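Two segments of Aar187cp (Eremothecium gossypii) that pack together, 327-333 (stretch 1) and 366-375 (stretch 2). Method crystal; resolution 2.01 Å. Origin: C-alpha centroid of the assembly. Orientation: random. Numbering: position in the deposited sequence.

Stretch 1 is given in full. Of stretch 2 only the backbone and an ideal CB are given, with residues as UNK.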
ATOM      1  N   LEU A 327      21.582   8.623  13.306  1.00 27.42           N
ATOM      2  CA  LEU A 327      22.545   8.322  14.372  1.00 25.78           C
ATOM      3  C   LEU A 327      22.097   7.097  15.181  1.00 24.74           C
ATOM      4  O   LEU A 327      22.910   6.309  15.638  1.00 23.38           O
ATOM      5  CB  LEU A 327      22.637   9.519  15.316  1.00 24.40           C
ATOM      6  CG  LEU A 327      23.333  10.753  14.728  1.00 30.58           C
ATOM      7  CD1 LEU A 327      23.395  11.929  15.724  1.00 32.18           C
ATOM      8  CD2 LEU A 327      24.722  10.450  14.227  1.00 27.87           C
ATOM      9  N   LEU A 328      20.787   7.003  15.418  1.00 22.86           N
ATOM     10  CA  LEU A 328      20.236   5.847  16.096  1.00 22.29           C
ATOM     11  C   LEU A 328      20.530   4.587  15.270  1.00 21.91           C
ATOM     12  O   LEU A 328      20.951   3.562  15.832  1.00 19.92           O
ATOM     13  CB  LEU A 328      18.719   6.033  16.340  1.00 23.05           C
ATOM     14  CG  LEU A 328      17.937   4.838  16.879  1.00 24.18           C
ATOM     15  CD1 LEU A 328      18.541   4.290  18.148  1.00 22.29           C
ATOM     16  CD2 LEU A 328      16.470   5.219  17.095  1.00 26.12           C
ATOM     17  N   VAL A 329      20.278   4.651  13.963  1.00 21.52           N
ATOM     18  CA  VAL A 329      20.445   3.461  13.150  1.00 23.53           C
ATOM     19  C   VAL A 329      21.960   3.123  13.155  1.00 25.65           C
ATOM     20  O   VAL A 329      22.346   1.964  13.355  1.00 24.35           O
ATOM     21  CB  VAL A 329      19.893   3.641  11.713  1.00 23.32           C
ATOM     22  CG1 VAL A 329      20.477   2.578  10.773  1.00 20.41           C
ATOM     23  CG2 VAL A 329      18.336   3.677  11.701  1.00 19.85           C
ATOM     24  N   TYR A 330      22.794   4.151  12.997  1.00 26.14           N
ATOM     25  CA  TYR A 330      24.251   4.006  13.129  1.00 25.84           C
ATOM     26  C   TYR A 330      24.727   3.335  14.467  1.00 22.74           C
ATOM     27  O   TYR A 330      25.548   2.438  14.454  1.00 23.92           O
ATOM     28  CB  TYR A 330      24.955   5.354  12.933  1.00 26.73           C
ATOM     29  CG  TYR A 330      26.449   5.166  13.087  1.00 32.34           C
ATOM     30  CD1 TYR A 330      27.172   4.345  12.201  1.00 31.54           C
ATOM     31  CD2 TYR A 330      27.132   5.758  14.144  1.00 37.09           C
ATOM     32  CE1 TYR A 330      28.529   4.138  12.382  1.00 37.78           C
ATOM     33  CE2 TYR A 330      28.487   5.562  14.318  1.00 36.79           C
ATOM     34  CZ  TYR A 330      29.168   4.750  13.438  1.00 36.35           C
ATOM     35  OH  TYR A 330      30.514   4.573  13.634  1.00 44.20           O
ATOM     36  N   ALA A 331      24.202   3.769  15.588  1.00 23.94           N
ATOM     37  CA  ALA A 331      24.564   3.207  16.905  1.00 23.93           C
ATOM     38  C   ALA A 331      24.306   1.697  16.895  1.00 26.53           C
ATOM     39  O   ALA A 331      25.125   0.924  17.426  1.00 26.23           O
ATOM     40  CB  ALA A 331      23.748   3.878  17.984  1.00 22.29           C
ATOM     41  N   TYR A 332      23.188   1.269  16.263  1.00 24.57           N
ATOM     42  CA  TYR A 332      22.900  -0.179  16.116  1.00 22.25           C
ATOM     43  C   TYR A 332      23.935  -0.873  15.241  1.00 23.09           C
ATOM     44  O   TYR A 332      24.439  -1.979  15.568  1.00 25.09           O
ATOM     45  CB  TYR A 332      21.445  -0.429  15.587  1.00 22.39           C
ATOM     46  CG  TYR A 332      20.396  -0.429  16.716  1.00 22.11           C
ATOM     47  CD1 TYR A 332      20.257  -1.518  17.523  1.00 22.87           C
ATOM     48  CD2 TYR A 332      19.574   0.670  16.963  1.00 23.96           C
ATOM     49  CE1 TYR A 332      19.375  -1.545  18.567  1.00 23.51           C
ATOM     50  CE2 TYR A 332      18.640   0.633  17.969  1.00 26.09           C
ATOM     51  CZ  TYR A 332      18.536  -0.501  18.769  1.00 23.06           C
ATOM     52  OH  TYR A 332      17.651  -0.585  19.827  1.00 24.28           O
ATOM     53  N   SER A 333      24.330  -0.208  14.158  1.00 26.76           N
ATOM     54  CA  SER A 333      25.308  -0.797  13.257  1.00 29.67           C
ATOM     55  C   SER A 333      26.700  -0.950  13.955  1.00 33.18           C
ATOM     56  O   SER A 333      27.271  -2.066  14.073  1.00 31.10           O
ATOM     57  CB  SER A 333      25.421   0.031  12.001  1.00 31.91           C
ATOM     58  OG  SER A 333      26.390  -0.582  11.192  1.00 45.93           O
ATOM     59  N   UNK A 366       7.871   3.563  20.298  1.00 24.61           N
ATOM     60  CA  UNK A 366       8.730   2.575  19.595  1.00 26.83           C
ATOM     61  C   UNK A 366      10.173   3.079  19.403  1.00 25.57           C
ATOM     62  O   UNK A 366      11.166   2.390  19.719  1.00 26.85           O
ATOM     63  CB  UNK A 366       8.127   2.240  18.230  1.00 26.83           C
ATOM     64  N   UNK A 367      10.308   4.272  18.826  1.00 25.68           N
ATOM     65  CA  UNK A 367      11.651   4.870  18.706  1.00 23.10           C
ATOM     66  C   UNK A 367      12.298   5.107  20.105  1.00 22.42           C
ATOM     67  O   UNK A 367      13.472   4.790  20.289  1.00 26.45           O
ATOM     68  CB  UNK A 367      11.562   6.191  17.939  1.00 23.10           C
ATOM     69  N   UNK A 368      11.555   5.648  21.061  1.00 22.93           N
ATOM     70  CA  UNK A 368      12.115   5.968  22.385  1.00 26.19           C
ATOM     71  C   UNK A 368      12.763   4.721  22.976  1.00 25.43           C
ATOM     72  O   UNK A 368      13.848   4.741  23.578  1.00 24.65           O
ATOM     73  CB  UNK A 368      11.034   6.505  23.325  1.00 26.19           C
ATOM     74  N   UNK A 369      12.059   3.637  22.775  1.00 25.90           N
ATOM     75  CA  UNK A 369      12.265   2.355  23.414  1.00 29.69           C
ATOM     76  C   UNK A 369      13.542   1.767  22.724  1.00 28.17           C
ATOM     77  O   UNK A 369      14.411   1.160  23.361  1.00 30.91           O
ATOM     78  CB  UNK A 369      11.041   1.448  23.276  1.00 29.69           C
ATOM     79  N   UNK A 370      13.690   2.030  21.428  1.00 22.41           N
ATOM     80  CA  UNK A 370      14.907   1.617  20.713  1.00 22.00           C
ATOM     81  C   UNK A 370      16.148   2.416  21.050  1.00 22.32           C
ATOM     82  O   UNK A 370      17.248   1.899  21.018  1.00 27.28           O
ATOM     83  CB  UNK A 370      14.667   1.710  19.205  1.00 22.00           C
ATOM     84  N   UNK A 371      15.944   3.680  21.354  1.00 24.97           N
ATOM     85  CA  UNK A 371      16.996   4.549  21.797  1.00 23.95           C
ATOM     86  C   UNK A 371      17.477   4.052  23.177  1.00 27.09           C
ATOM     87  O   UNK A 371      18.654   3.833  23.370  1.00 33.37           O
ATOM     88  CB  UNK A 371      16.517   6.001  21.850  1.00 23.95           C
ATOM     89  N   UNK A 372      16.557   3.858  24.118  1.00 29.83           N
ATOM     90  CA  UNK A 372      16.893   3.385  25.459  1.00 32.35           C
ATOM     91  C   UNK A 372      17.776   2.139  25.432  1.00 33.80           C
ATOM     92  O   UNK A 372      18.791   2.090  26.104  1.00 32.11           O
ATOM     93  CB  UNK A 372      15.613   3.092  26.244  1.00 32.35           C
ATOM     94  N   UNK A 373      17.301   1.124  24.708  1.00 35.22           N
ATOM     95  CA  UNK A 373      17.998  -0.128  24.501  1.00 38.12           C
ATOM     96  C   UNK A 373      19.454   0.079  24.067  1.00 38.19           C
ATOM     97  O   UNK A 373      20.359  -0.532  24.660  1.00 39.04           O
ATOM     98  CB  UNK A 373      17.255  -0.964  23.457  1.00 38.12           C
ATOM     99  N   UNK A 374      19.658   0.966  23.085  1.00 32.16           N
ATOM    100  CA  UNK A 374      20.954   1.251  22.503  1.00 32.07           C
ATOM    101  C   UNK A 374      21.813   2.027  23.507  1.00 33.72           C
ATOM    102  O   UNK A 374      23.000   1.749  23.620  1.00 31.26           O
ATOM    103  CB  UNK A 374      20.797   2.035  21.199  1.00 32.07           C
ATOM    104  N   UNK A 375      21.226   2.956  24.273  1.00 32.02           N
ATOM    105  CA  UNK A 375      22.007   3.732  25.220  1.00 34.66           C
ATOM    106  C   UNK A 375      22.609   2.847  26.340  1.00 48.68           C
ATOM    107  O   UNK A 375      23.516   3.269  27.060  1.00 48.07           O
ATOM    108  CB  UNK A 375      21.130   4.829  25.827  1.00 34.66           C
TER

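Both segments are helical, and their axes cross at 40° with a closest approach of 10.2 Å. Stretch 1 turns Leu328, Ala331 and Tyr332 to its partner: two aliphatic surfaces and a phenol.

Position 366 has nothing of stretch 1 within 5.5 Å of its ideal CB, so almost any helix-compatible residue would serve; it is Asn366, which makes no contact here.

At 367 the CA-to-CB bond points sideways, with the ideal CB 5.1 Å from Leu328 CD2. A branched or long apolar chain could bridge that gap. The residue is Ile367, whose CG2 lies 3.9 Å from CD2 of Leu328.

Positions 368 and 369 point away, and stretch 1 sets no demand on them. They are His368 and Thr369.

Position 370 points toward stretch 1, but its ideal CB is 3.8 Å from Tyr332 OH and 4.5 Å from Leu328 CD2. A small chain, or one that can turn aside, would suit. Its carbonyl is an acceptor within reach of the phenol whatever the side chain. Arg370 occupies the site: Tyr332 OH donates a hydrogen bond to Arg370 O at 2.8 Å, while the end of the arginine leads away, hydrogen-bonded elsewhere in the structure.

At 371 the CB points away, yet the ideal CB is only 4.6 Å from Leu328 CD1, so an aliphatic chain could still lean against that leucine. Ile371 does so with chi1 in m, bringing CG1 to 3.7 Å from Leu328 CD2.

Position 372 faces away from stretch 1 and could readily be polar. Thr372 uses its OG1 for a weak hydrogen bond to His368 O, 3.4 Å away, one turn back.

The CB of 373 points toward stretch 1, 3.7 Å from Tyr332 OH. A long polar chain, or a small one, is plausible beside the hydroxyl. Arg373 rests its methylene carbon CG 3.6 Å from Tyr332 OH.

Position 374 is the most constrained. Its ideal CB lies 4.1 Å from Tyr332 CE2, 4.4 Å from Leu328 CD1 and 4.7 Å from Ala331 CB, a setting for a compact apolar residue such as valine, isoleucine or alanine. Val374 fills it: CG1 is 4.2 Å from Leu328 CD1, both CG1 and CG2 lie 4.0 Å from Ala331 CB, and CG2 also sits over one face of the Tyr332 ring in a CH-pi contact.

Position 375 points away and is little restricted by stretch 1; Leu375 makes no contact with it.

Stretch 2 366-375: NIHTRITRVL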
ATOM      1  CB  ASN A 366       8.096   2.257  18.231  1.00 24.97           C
ATOM      2  CG  ASN A 366       8.913   1.299  17.416  1.00 27.15           C
ATOM      3  OD1 ASN A 366       9.940   1.662  16.839  1.00 27.76           O
ATOM      4  ND2 ASN A 366       8.430   0.058  17.314  1.00 28.83           N
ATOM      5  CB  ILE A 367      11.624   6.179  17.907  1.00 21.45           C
ATOM      6  CG1 ILE A 367      11.076   5.913  16.483  1.00 20.52           C
ATOM      7  CG2 ILE A 367      13.025   6.803  17.882  1.00 23.47           C
ATOM      8  CD1 ILE A 367      11.058   7.097  15.558  1.00 20.31           C
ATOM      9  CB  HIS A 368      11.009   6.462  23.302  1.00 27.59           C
ATOM     10  CG  HIS A 368      11.463   6.772  24.720  1.00 32.67           C
ATOM     11  ND1 HIS A 368      12.569   7.472  24.997  1.00 36.62           N
ATOM     12  CD2 HIS A 368      10.882   6.488  25.930  1.00 34.84           C
ATOM     13  CE1 HIS A 368      12.699   7.621  26.308  1.00 35.26           C
ATOM     14  NE2 HIS A 368      11.678   7.009  26.882  1.00 41.35           N
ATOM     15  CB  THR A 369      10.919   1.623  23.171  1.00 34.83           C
ATOM     16  OG1 THR A 369      10.211   1.408  24.391  1.00 41.01           O
ATOM     17  CG2 THR A 369      10.985   0.411  22.260  1.00 30.60           C
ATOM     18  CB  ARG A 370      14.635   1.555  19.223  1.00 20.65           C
ATOM     19  CG  ARG A 370      13.867   0.269  18.986  1.00 20.73           C
ATOM     20  CD  ARG A 370      12.907   0.392  17.875  1.00 23.79           C
ATOM     21  NE  ARG A 370      12.390  -0.926  17.555  1.00 21.43           N
ATOM     22  CZ  ARG A 370      11.894  -1.241  16.375  1.00 25.65           C
ATOM     23  NH1 ARG A 370      11.854  -0.360  15.349  1.00 25.42           N
ATOM     24  NH2 ARG A 370      11.481  -2.448  16.199  1.00 27.02           N
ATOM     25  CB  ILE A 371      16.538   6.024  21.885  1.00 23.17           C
ATOM     26  CG1 ILE A 371      16.237   6.624  20.485  1.00 22.26           C
ATOM     27  CG2 ILE A 371      17.648   6.834  22.543  1.00 20.97           C
ATOM     28  CD1 ILE A 371      15.378   7.879  20.557  1.00 19.48           C
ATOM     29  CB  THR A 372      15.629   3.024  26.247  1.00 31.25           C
ATOM     30  OG1 THR A 372      15.072   4.225  26.762  1.00 33.28           O
ATOM     31  CG2 THR A 372      15.996   2.052  27.417  1.00 35.18           C
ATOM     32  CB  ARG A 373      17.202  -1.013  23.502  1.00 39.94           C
ATOM     33  CG  ARG A 373      17.909  -2.261  23.007  1.00 42.69           C
ATOM     34  CD  ARG A 373      18.433  -3.069  24.190  1.00 48.32           C
ATOM     35  NE  ARG A 373      18.456  -4.508  23.971  1.00 53.07           N
ATOM     36  CZ  ARG A 373      18.193  -5.409  24.917  1.00 54.61           C
ATOM     37  NH1 ARG A 373      17.850  -5.022  26.140  1.00 56.09           N
ATOM     38  NH2 ARG A 373      18.245  -6.702  24.637  1.00 55.99           N
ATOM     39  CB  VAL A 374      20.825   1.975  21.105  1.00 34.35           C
ATOM     40  CG1 VAL A 374      21.351   3.394  21.163  1.00 36.23           C
ATOM     41  CG2 VAL A 374      21.618   1.237  20.033  1.00 37.54           C
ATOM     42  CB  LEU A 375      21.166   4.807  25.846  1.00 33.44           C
ATOM     43  CG  LEU A 375      20.751   5.962  24.969  1.00 34.23           C
ATOM     44  CD1 LEU A 375      19.730   6.814  25.735  1.00 33.15           C
ATOM     45  CD2 LEU A 375      21.972   6.719  24.473  1.00 32.52           C
TER
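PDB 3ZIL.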